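Local coordinates for protein Lmaj004091aaa (PDB 1XTP) that probably transfers methyl groups from S-adenosyl-L-methionine to the N-terminal amino group of proteins that begin with an X-Pro-Lys sequence, at residues G48-A53 against Y170-D175; R96-G101 against D160-Q165; A152-N157 against F180-Q185. All coordinates share one frame; numbering follows the deposited sequence.

Contact 1 (G48-A53 against Y170-D175). With SAI (S-adenosyl-L-homoselenocysteine), chain B.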
loop_
_atom_site.group_PDB
_atom_site.type_symbol
_atom_site.label_atom_id
_atom_site.label_comp_id
_atom_site.label_asym_id
_atom_site.label_seq_id
_atom_site.Cartn_x
_atom_site.Cartn_y
_atom_site.Cartn_z
ATOM N N GLY A 48 -0.252 17.040 -11.290
ATOM C CA GLY A 48 -0.094 15.646 -11.616
ATOM C C GLY A 48 -0.577 14.770 -10.479
ATOM O O GLY A 48 -0.265 15.035 -9.327
ATOM N N TRP A 49 -1.340 13.737 -10.816
ATOM C CA TRP A 49 -1.848 12.768 -9.831
ATOM C C TRP A 49 -0.743 12.262 -8.900
ATOM O O TRP A 49 -0.872 12.304 -7.669
ATOM C CB TRP A 49 -2.487 11.604 -10.563
ATOM C CG TRP A 49 -2.749 10.450 -9.705
ATOM C CD1 TRP A 49 -1.978 9.341 -9.581
ATOM C CD2 TRP A 49 -3.850 10.285 -8.817
ATOM N NE1 TRP A 49 -2.514 8.494 -8.657
ATOM C CE2 TRP A 49 -3.669 9.045 -8.165
ATOM C CE3 TRP A 49 -4.957 11.083 -8.473
ATOM C CZ2 TRP A 49 -4.562 8.566 -7.218
ATOM C CZ3 TRP A 49 -5.852 10.608 -7.520
ATOM C CH2 TRP A 49 -5.651 9.359 -6.904
ATOM N N TYR A 50 0.349 11.781 -9.501
ATOM C CA TYR A 50 1.509 11.325 -8.747
ATOM C C TYR A 50 2.337 12.474 -8.210
ATOM O O TYR A 50 2.745 12.437 -7.051
ATOM C CB TYR A 50 2.408 10.412 -9.603
ATOM C CG TYR A 50 1.830 9.063 -9.846
ATOM C CD1 TYR A 50 1.630 8.166 -8.789
ATOM C CD2 TYR A 50 1.494 8.653 -11.124
ATOM C CE1 TYR A 50 1.090 6.919 -9.017
ATOM C CE2 TYR A 50 0.959 7.410 -11.364
ATOM C CZ TYR A 50 0.754 6.542 -10.299
ATOM O OH TYR A 50 0.229 5.302 -10.526
ATOM N N GLY A 51 2.573 13.496 -9.047
ATOM C CA GLY A 51 3.404 14.613 -8.661
ATOM C C GLY A 51 2.922 15.362 -7.433
ATOM O O GLY A 51 3.712 15.800 -6.599
ATOM N N LYS A 52 1.618 15.547 -7.342
ATOM C CA LYS A 52 1.024 16.238 -6.199
ATOM C C LYS A 52 1.234 15.471 -4.884
ATOM O O LYS A 52 1.344 16.066 -3.805
ATOM C CB LYS A 52 -0.471 16.422 -6.445
ATOM C CG LYS A 52 -0.797 17.432 -7.514
ATOM C CD LYS A 52 -2.285 17.564 -7.679
ATOM C CE LYS A 52 -2.839 16.611 -8.737
ATOM N NZ LYS A 52 -4.300 16.862 -8.967
ATOM N N ALA A 53 1.275 14.148 -4.979
ATOM C CA ALA A 53 1.428 13.304 -3.789
ATOM C C ALA A 53 2.863 13.362 -3.300
ATOM O O ALA A 53 3.111 13.477 -2.097
ATOM C CB ALA A 53 1.055 11.912 -4.115
ATOM N N TYR A 170 -1.857 5.758 -3.392
ATOM C CA TYR A 170 -1.229 6.696 -4.330
ATOM C C TYR A 170 -1.172 6.193 -5.767
ATOM O O TYR A 170 -0.935 6.977 -6.677
ATOM C CB TYR A 170 0.178 7.057 -3.837
ATOM C CG TYR A 170 0.132 7.708 -2.486
ATOM C CD1 TYR A 170 -0.452 8.949 -2.335
ATOM C CD2 TYR A 170 0.600 7.053 -1.349
ATOM C CE1 TYR A 170 -0.543 9.556 -1.096
ATOM C CE2 TYR A 170 0.541 7.653 -0.093
ATOM C CZ TYR A 170 -0.058 8.899 0.023
ATOM O OH TYR A 170 -0.169 9.528 1.237
ATOM N N LEU A 171 -1.394 4.895 -5.959
ATOM C CA LEU A 171 -1.404 4.304 -7.282
ATOM C C LEU A 171 -2.719 4.535 -8.018
ATOM O O LEU A 171 -3.787 4.419 -7.424
ATOM C CB LEU A 171 -1.136 2.793 -7.209
ATOM C CG LEU A 171 0.235 2.321 -6.724
ATOM C CD1 LEU A 171 0.202 0.828 -6.353
ATOM C CD2 LEU A 171 1.331 2.595 -7.776
ATOM N N THR A 172 -2.642 4.836 -9.319
ATOM C CA THR A 172 -3.841 4.739 -10.165
ATOM C C THR A 172 -4.263 3.285 -10.202
ATOM O O THR A 172 -3.476 2.407 -9.880
ATOM C CB THR A 172 -3.607 5.193 -11.584
ATOM O OG1 THR A 172 -2.743 4.271 -12.268
ATOM C CG2 THR A 172 -2.999 6.589 -11.600
ATOM N N ASP A 173 -5.489 3.005 -10.615
ATOM C CA ASP A 173 -5.925 1.614 -10.692
ATOM C C ASP A 173 -5.120 0.829 -11.720
ATOM O O ASP A 173 -4.820 -0.356 -11.500
ATOM C CB ASP A 173 -7.407 1.515 -11.063
ATOM C CG ASP A 173 -8.335 1.773 -9.894
ATOM O OD1 ASP A 173 -7.870 1.939 -8.751
ATOM O OD2 ASP A 173 -9.551 1.827 -10.142
ATOM N N ALA A 174 -4.844 1.467 -12.861
ATOM C CA ALA A 174 -4.028 0.868 -13.896
ATOM C C ALA A 174 -2.671 0.450 -13.349
ATOM O O ALA A 174 -2.205 -0.649 -13.641
ATOM C CB ALA A 174 -3.835 1.849 -15.081
ATOM N N ASP A 175 -2.035 1.331 -12.568
ATOM C CA ASP A 175 -0.700 1.066 -12.033
ATOM C C ASP A 175 -0.731 0.100 -10.849
ATOM O O ASP A 175 0.238 -0.610 -10.634
ATOM C CB ASP A 175 0.003 2.365 -11.660
ATOM C CG ASP A 175 0.436 3.160 -12.889
ATOM O OD1 ASP A 175 0.456 2.587 -13.998
ATOM O OD2 ASP A 175 0.756 4.354 -12.753
HETATM N N SAI B . 4.532 2.192 4.620
HETATM C CA SAI B . 5.117 3.070 5.673
HETATM C CB SAI B . 4.893 4.526 5.322
HETATM C CG SAI B . 3.445 4.980 5.215
HETATM SE SE SAI B . 3.393 6.894 4.750
HETATM C C SAI B . 4.497 2.854 7.044
HETATM O O SAI B . 3.411 2.287 7.158
HETATM O OXT SAI B . 5.052 3.275 8.059
HETATM C "C5'" SAI B . 3.179 6.654 2.801
HETATM C "C4'" SAI B . 4.512 6.560 2.054
HETATM O "O4'" SAI B . 4.236 6.288 0.712
HETATM C "C3'" SAI B . 5.340 7.836 2.053
HETATM O "O3'" SAI B . 6.654 7.571 2.469
HETATM C "C2'" SAI B . 5.358 8.329 0.626
HETATM O "O2'" SAI B . 6.575 8.974 0.277
HETATM C "C1'" SAI B . 5.170 7.008 -0.076
HETATM N N9 SAI B . 4.673 7.104 -1.441
HETATM C C8 SAI B . 3.848 8.075 -1.963
HETATM N N7 SAI B . 3.628 7.783 -3.242
HETATM C C5 SAI B . 4.292 6.626 -3.544
HETATM C C6 SAI B . 4.395 5.876 -4.713
HETATM N N6 SAI B . 3.768 6.283 -5.818
HETATM N N1 SAI B . 5.160 4.721 -4.718
HETATM C C2 SAI B . 5.834 4.310 -3.576
HETATM N N3 SAI B . 5.712 5.056 -2.417
HETATM C C4 SAI B . 4.950 6.185 -2.409
#
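Tyr50, near the start of helix 49-58, and Tyr170, in the loop leading to helix 173-186, bring the two backbones to 7.0 Å between their CA atoms, the closest CA pair of the two segments. The hydroxyl of Tyr50 does most of the polar work. It donates a very short bond to Asp175 (OH to OD2, 2.5 Å), with ring and carboxylate planes only 18° apart, and accepts an almost straight bond from the backbone of Thr172 (N to Tyr50 OH, 3.1 Å). Thr172 is the N-cap of helix 173-186: its OG1 takes the amide of Asp175 (N to OG1, 3.0 Å). The Tyr50 hydroxyl thus bridges the cap residue and the first-turn carboxylate. Beside it, Trp49 donates from NE1 to Tyr170 O at 3.0 Å, a bent bond that arrives from above the carbonyl plane. Its five-membered ring also rests against Thr172 CG2. Ala53 CB packs on Tyr170 CD1, while one face of the Tyr170 ring covers C8 of the cofactor analogue (CD2 to C8, 3.5 Å). Asp211 and Trp57 bond the Tyr170 hydroxyl. Lying over the C8 side of the adenine, the Tyr170 ring forms part of the cofactor pocket of this Rossmann-like methyltransferase.

Contact 2 (R96-G101 against D160-Q165). With SAI (S-adenosyl-L-homoselenocysteine), chain B.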
loop_
_atom_site.group_PDB
_atom_site.type_symbol
_atom_site.label_atom_id
_atom_site.label_comp_id
_atom_site.label_asym_id
_atom_site.label_seq_id
_atom_site.Cartn_x
_atom_site.Cartn_y
_atom_site.Cartn_z
ATOM N N ARG A 96 14.001 -13.119 2.488
ATOM C CA ARG A 96 14.047 -11.754 2.008
ATOM C C ARG A 96 12.677 -11.053 1.967
ATOM O O ARG A 96 11.691 -11.597 1.454
ATOM C CB ARG A 96 14.717 -11.717 0.636
ATOM C CG ARG A 96 15.402 -10.391 0.372
ATOM C CD ARG A 96 16.178 -10.365 -0.897
ATOM N NE ARG A 96 16.934 -9.120 -0.944
ATOM C CZ ARG A 96 18.208 -8.980 -0.577
ATOM N NH1 ARG A 96 18.951 -10.025 -0.191
ATOM N NH2 ARG A 96 18.762 -7.773 -0.635
ATOM N N ALA A 97 12.633 -9.835 2.503
ATOM C CA ALA A 97 11.441 -8.992 2.460
ATOM C C ALA A 97 11.708 -7.681 1.710
ATOM O O ALA A 97 12.851 -7.282 1.543
ATOM C CB ALA A 97 10.950 -8.687 3.866
ATOM N N LEU A 98 10.622 -7.042 1.271
ATOM C CA LEU A 98 10.636 -5.736 0.614
ATOM C C LEU A 98 9.517 -4.879 1.210
ATOM O O LEU A 98 8.342 -5.281 1.234
ATOM C CB LEU A 98 10.432 -5.870 -0.901
ATOM C CG LEU A 98 10.273 -4.580 -1.720
ATOM C CD1 LEU A 98 11.502 -3.679 -1.680
ATOM C CD2 LEU A 98 9.905 -4.904 -3.187
ATOM N N ASP A 99 9.904 -3.694 1.667
ATOM C CA ASP A 99 9.007 -2.728 2.292
ATOM C C ASP A 99 8.770 -1.603 1.284
ATOM O O ASP A 99 9.652 -0.770 1.056
ATOM C CB ASP A 99 9.695 -2.227 3.551
ATOM C CG ASP A 99 8.806 -1.411 4.422
ATOM O OD1 ASP A 99 7.603 -1.271 4.090
ATOM O OD2 ASP A 99 9.338 -0.919 5.451
ATOM N N CYS A 100 7.599 -1.641 0.633
ATOM C CA CYS A 100 7.223 -0.715 -0.439
ATOM C C CYS A 100 6.524 0.513 0.131
ATOM O O CYS A 100 5.665 0.396 0.995
ATOM C CB CYS A 100 6.238 -1.366 -1.409
ATOM S SG CYS A 100 6.822 -2.771 -2.291
ATOM N N GLY A 101 6.855 1.682 -0.400
ATOM C CA GLY A 101 6.400 2.934 0.204
ATOM C C GLY A 101 6.807 2.958 1.673
ATOM O O GLY A 101 6.001 3.250 2.540
ATOM N N ASP A 160 10.260 -13.367 -0.085
ATOM C CA ASP A 160 9.336 -14.157 0.719
ATOM C C ASP A 160 8.194 -13.270 1.288
ATOM O O ASP A 160 7.098 -13.765 1.591
ATOM C CB ASP A 160 10.090 -14.865 1.842
ATOM C CG ASP A 160 11.080 -15.899 1.328
ATOM O OD1 ASP A 160 10.806 -16.566 0.317
ATOM O OD2 ASP A 160 12.128 -16.080 1.964
ATOM N N LEU A 161 8.431 -11.969 1.418
ATOM C CA LEU A 161 7.327 -11.063 1.742
ATOM C C LEU A 161 7.491 -9.739 1.038
ATOM O O LEU A 161 8.592 -9.233 0.948
ATOM C CB LEU A 161 7.212 -10.850 3.247
ATOM C CG LEU A 161 5.837 -10.358 3.731
ATOM C CD1 LEU A 161 4.780 -11.489 3.735
ATOM C CD2 LEU A 161 5.948 -9.722 5.113
ATOM N N ILE A 162 6.391 -9.217 0.500
ATOM C CA ILE A 162 6.365 -7.896 -0.118
ATOM C C ILE A 162 5.259 -7.098 0.558
ATOM O O ILE A 162 4.073 -7.371 0.387
ATOM C CB ILE A 162 6.140 -7.963 -1.645
ATOM C CG1 ILE A 162 7.261 -8.764 -2.307
ATOM C CG2 ILE A 162 6.047 -6.543 -2.245
ATOM C CD1 ILE A 162 7.091 -8.961 -3.788
ATOM N N VAL A 163 5.686 -6.115 1.336
ATOM C CA VAL A 163 4.808 -5.306 2.151
ATOM C C VAL A 163 4.325 -4.046 1.404
ATOM O O VAL A 163 5.124 -3.267 0.938
ATOM C CB VAL A 163 5.551 -4.896 3.452
ATOM C CG1 VAL A 163 4.675 -4.002 4.301
ATOM C CG2 VAL A 163 5.939 -6.150 4.213
ATOM N N ILE A 164 3.010 -3.873 1.290
ATOM C CA ILE A 164 2.426 -2.676 0.703
ATOM C C ILE A 164 1.382 -2.154 1.697
ATOM O O ILE A 164 0.228 -2.586 1.709
ATOM C CB ILE A 164 1.789 -2.964 -0.690
ATOM C CG1 ILE A 164 2.732 -3.782 -1.595
ATOM C CG2 ILE A 164 1.399 -1.647 -1.394
ATOM C CD1 ILE A 164 2.115 -4.183 -2.934
ATOM N N GLN A 165 1.795 -1.231 2.549
ATOM C CA GLN A 165 0.939 -0.730 3.610
ATOM C C GLN A 165 0.833 0.766 3.541
ATOM O O GLN A 165 1.857 1.455 3.530
ATOM C CB GLN A 165 1.477 -1.125 4.983
ATOM C CG GLN A 165 0.716 -0.433 6.129
ATOM C CD GLN A 165 0.810 -1.161 7.469
ATOM O OE1 GLN A 165 1.474 -2.195 7.590
ATOM N NE2 GLN A 165 0.127 -0.612 8.487
HETATM N N SAI B . 4.532 2.192 4.620
HETATM C CA SAI B . 5.117 3.070 5.673
HETATM C CB SAI B . 4.893 4.526 5.322
HETATM C CG SAI B . 3.445 4.980 5.215
HETATM SE SE SAI B . 3.393 6.894 4.750
HETATM C C SAI B . 4.497 2.854 7.044
HETATM O O SAI B . 3.411 2.287 7.158
HETATM O OXT SAI B . 5.052 3.275 8.059
HETATM C "C5'" SAI B . 3.179 6.654 2.801
HETATM C "C4'" SAI B . 4.512 6.560 2.054
HETATM O "O4'" SAI B . 4.236 6.288 0.712
HETATM C "C3'" SAI B . 5.340 7.836 2.053
HETATM O "O3'" SAI B . 6.654 7.571 2.469
HETATM C "C2'" SAI B . 5.358 8.329 0.626
HETATM O "O2'" SAI B . 6.575 8.974 0.277
HETATM C "C1'" SAI B . 5.170 7.008 -0.076
HETATM N N9 SAI B . 4.673 7.104 -1.441
HETATM C C8 SAI B . 3.848 8.075 -1.963
HETATM N N7 SAI B . 3.628 7.783 -3.242
HETATM C C5 SAI B . 4.292 6.626 -3.544
HETATM C C6 SAI B . 4.395 5.876 -4.713
HETATM N N6 SAI B . 3.768 6.283 -5.818
HETATM N N1 SAI B . 5.160 4.721 -4.718
HETATM C C2 SAI B . 5.834 4.310 -3.576
HETATM N N3 SAI B . 5.712 5.056 -2.417
HETATM C C4 SAI B . 4.950 6.185 -2.409
#
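Ala97, Leu98 and Asp99 pair in parallel register with Leu161, Ile162 and Val163, the strand axes lying 4.8 Å apart and inclined by 13°. This is the centre of the class I methyltransferase sheet, strand order 3-2-1-4-5-7-6, in which strand 96-100 leads into the glycine-rich cofactor loop. The ladder begins at Arg96 O, which accepts two successive amides, Asp160 N at 2.7 Å and Leu161 N at 3.3 Å. Leu98 N then donates to Leu161 O, Val163 N to Leu98 O (2.8 Å, almost straight along the carbonyl), and Cys100 N to Val163 O.

Leu98, Cys100, Ile162 and Ile164 project from the face covered by helix 173-186. With SG anti to its carbonyl carbon (chi1 -63°), Cys100 leans diagonally onto Ile162, SG to CG2 3.9 Å, while its CB approaches Ile164 CG1. Leu98 CD2 meets the same Ile162 CG2, so this one methyl serves two neighbours on the adjoining strand. Ala97, Asp99, Leu161 and Val163 occupy the face toward helix 106-115. There Val163 CG1, anti to its backbone N (chi1 178°), lies 4.0 Å from Asp99 OD1, and the second carboxylate oxygen of Asp99 is bonded to Thr108. Phe194 of strand 191-198 packs against Leu161 and Val163.

Beyond the ladder the strands separate and the cofactor analogue enters. Gly101 has a positive phi, and its bare CA lets N3 of the adenine pass close by. Gln165 NE2 is hydrogen-bonded to Asp78, and its backbone oxygen meets the ligand: the amino nitrogen N of the analogue donates to Gly101 O at 2.8 Å and to Gln165 O at 3.0 Å, joining the residue just after strand 96-100 to the last residue of strand 159-165.

Contact 3 (A152-N157 against F180-Q185)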
loop_
_atom_site.group_PDB
_atom_site.type_symbol
_atom_site.label_atom_id
_atom_site.label_comp_id
_atom_site.label_asym_id
_atom_site.label_seq_id
_atom_site.Cartn_x
_atom_site.Cartn_y
_atom_site.Cartn_z
ATOM N N ALA A 152 9.307 1.133 -10.417
ATOM C CA ALA A 152 10.302 0.210 -9.890
ATOM C C ALA A 152 10.348 -1.074 -10.694
ATOM O O ALA A 152 9.311 -1.583 -11.118
ATOM C CB ALA A 152 9.989 -0.106 -8.451
ATOM N N THR A 153 11.552 -1.599 -10.895
ATOM C CA THR A 153 11.734 -2.926 -11.491
ATOM C C THR A 153 12.247 -3.874 -10.423
ATOM O O THR A 153 13.293 -3.632 -9.808
ATOM C CB THR A 153 12.696 -2.864 -12.658
ATOM O OG1 THR A 153 12.075 -2.132 -13.710
ATOM C CG2 THR A 153 13.043 -4.252 -13.183
ATOM N N LEU A 154 11.495 -4.940 -10.181
ATOM C CA LEU A 154 11.851 -5.926 -9.170
ATOM C C LEU A 154 12.253 -7.241 -9.837
ATOM O O LEU A 154 11.611 -7.689 -10.787
ATOM C CB LEU A 154 10.685 -6.159 -8.247
ATOM C CG LEU A 154 10.119 -4.931 -7.546
ATOM C CD1 LEU A 154 8.793 -5.352 -6.921
ATOM C CD2 LEU A 154 11.064 -4.379 -6.487
ATOM N N PRO A 155 13.322 -7.871 -9.340
ATOM C CA PRO A 155 13.830 -9.099 -9.944
ATOM C C PRO A 155 12.897 -10.260 -9.634
ATOM O O PRO A 155 12.234 -10.256 -8.604
ATOM C CB PRO A 155 15.154 -9.296 -9.231
ATOM C CG PRO A 155 14.936 -8.677 -7.872
ATOM C CD PRO A 155 14.091 -7.487 -8.137
ATOM N N PRO A 156 12.812 -11.236 -10.528
ATOM C CA PRO A 156 11.902 -12.357 -10.292
ATOM C C PRO A 156 12.360 -13.258 -9.153
ATOM O O PRO A 156 13.540 -13.281 -8.815
ATOM C CB PRO A 156 11.930 -13.128 -11.622
ATOM C CG PRO A 156 13.219 -12.757 -12.242
ATOM C CD PRO A 156 13.523 -11.353 -11.815
ATOM N N ASN A 157 11.407 -13.951 -8.535
ATOM C CA ASN A 157 11.712 -15.035 -7.620
ATOM C C ASN A 157 12.687 -14.615 -6.519
ATOM O O ASN A 157 13.707 -15.243 -6.342
ATOM C CB ASN A 157 12.287 -16.204 -8.433
ATOM C CG ASN A 157 12.397 -17.478 -7.632
ATOM O OD1 ASN A 157 11.834 -17.593 -6.542
ATOM N ND2 ASN A 157 13.157 -18.449 -8.161
ATOM N N PHE A 180 0.911 -5.023 -8.809
ATOM C CA PHE A 180 0.650 -6.241 -8.032
ATOM C C PHE A 180 1.050 -7.502 -8.801
ATOM O O PHE A 180 1.550 -8.462 -8.209
ATOM C CB PHE A 180 -0.805 -6.289 -7.578
ATOM C CG PHE A 180 -1.046 -5.562 -6.272
ATOM C CD1 PHE A 180 -0.850 -4.185 -6.179
ATOM C CD2 PHE A 180 -1.467 -6.263 -5.138
ATOM C CE1 PHE A 180 -1.071 -3.500 -4.976
ATOM C CE2 PHE A 180 -1.703 -5.586 -3.930
ATOM C CZ PHE A 180 -1.499 -4.199 -3.851
ATOM N N LYS A 181 0.872 -7.460 -10.120
ATOM C CA LYS A 181 1.294 -8.524 -11.016
ATOM C C LYS A 181 2.830 -8.583 -11.072
ATOM O O LYS A 181 3.412 -9.656 -11.101
ATOM C CB LYS A 181 0.682 -8.304 -12.406
ATOM C CG LYS A 181 1.019 -9.378 -13.412
ATOM C CD LYS A 181 0.250 -9.224 -14.734
ATOM N N HIS A 182 3.475 -7.422 -11.048
ATOM C CA HIS A 182 4.925 -7.341 -11.017
ATOM C C HIS A 182 5.507 -7.852 -9.679
ATOM O O HIS A 182 6.572 -8.506 -9.638
ATOM C CB HIS A 182 5.328 -5.894 -11.280
ATOM C CG HIS A 182 6.788 -5.706 -11.503
ATOM N ND1 HIS A 182 7.464 -6.313 -12.540
ATOM C CD2 HIS A 182 7.704 -4.971 -10.830
ATOM C CE1 HIS A 182 8.737 -5.969 -12.492
ATOM N NE2 HIS A 182 8.909 -5.155 -11.466
ATOM N N CYS A 183 4.826 -7.535 -8.584
ATOM C CA CYS A 183 5.178 -8.091 -7.273
ATOM C C CYS A 183 5.042 -9.605 -7.233
ATOM O O CYS A 183 5.806 -10.289 -6.556
ATOM C CB CYS A 183 4.295 -7.500 -6.186
ATOM S SG CYS A 183 4.701 -5.827 -5.834
ATOM N N GLN A 184 4.058 -10.124 -7.949
ATOM C CA GLN A 184 3.799 -11.549 -7.955
ATOM C C GLN A 184 4.992 -12.298 -8.533
ATOM O O GLN A 184 5.405 -13.309 -7.986
ATOM C CB GLN A 184 2.543 -11.858 -8.757
ATOM C CG GLN A 184 2.159 -13.341 -8.766
ATOM C CD GLN A 184 0.990 -13.598 -9.675
ATOM O OE1 GLN A 184 0.942 -13.079 -10.786
ATOM N NE2 GLN A 184 0.019 -14.368 -9.205
ATOM N N GLN A 185 5.540 -11.795 -9.632
ATOM C CA GLN A 185 6.687 -12.436 -10.272
ATOM C C GLN A 185 7.982 -12.284 -9.459
ATOM O O GLN A 185 8.900 -13.102 -9.581
ATOM C CB GLN A 185 6.868 -11.931 -11.710
ATOM C CG GLN A 185 7.219 -10.462 -11.845
ATOM C CD GLN A 185 8.702 -10.183 -11.673
ATOM O OE1 GLN A 185 9.549 -10.917 -12.193
ATOM N NE2 GLN A 185 9.023 -9.110 -10.952
#
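His182 and Leu154 make the first bond met on following helix 173-186 toward its C-terminal end. The imidazole, with CG anti to the backbone N (chi1 -170°), reaches out to the loop and accepts the backbone amide of Leu154, N to NE2 2.9 Å. The bond is nearly straight, although the amide sits somewhat tilted from the ring plane. Because NE2 is the acceptor, a neutral ring with its proton on ND1 is the likely state here. Thr153 CA lies at the ring edge, near its plane, and Leu154 CB and CG lean against the NE2-CD2 side.

Cys183 follows, its CB directed away from the loop. Its SG nevertheless comes to 4.3 Å from Leu154 CD1 and also packs against strand 159-165. Here the fold is a beta-alpha-beta crossover: helix 173-186 links the parallel neighbours 159-165 and 191-198, and the loop 152-157 that meets it leads into the first of them.

Gln185 contributes most. CG lies between backbone N and carbonyl carbon (chi1 65°), a crowded position, and the chain bends at chi2 (83°), which places CD. The amide lies with its NE2 3.4 Å above one face of His182 and offset toward the rim. NE2 donates to His182 O at 2.8 Å and to Leu154 O at 3.0 Å, the latter from well above the carbonyl plane. OE1 rests on the Pro156 ring, 3.3 Å from CB. Finally, the main-chain oxygen of Gln185 accepts Asn157 N on a lone pair at 2.8 Å, with Pro156 CA a further C-H donor to this oxygen at 3.2 Å.

In the fold
Contacts 1 and 2 are buried and both touch the cofactor analogue, contact 1 beside the adenine and contact 2 at the amino group, their centres about 20 Å apart on opposite sides of the chain's centre. Contact 3 is only partly buried and touches no ligand. Contacts 1 and 3 share helix 173-186, which is entered at its N-terminal cap in one and gripped near its far end in the other. Contact 3 also joins contact 2 directly: Leu98 CD2 packs on Leu154 CD2 (3.5 Å). The chemistry changes with place: a main-chain ladder in the sheet, aromatic rings and a tyrosine hydroxyl bonded to a carboxylate beside the pocket, side-chain amide and imidazole bonds to a surface loop.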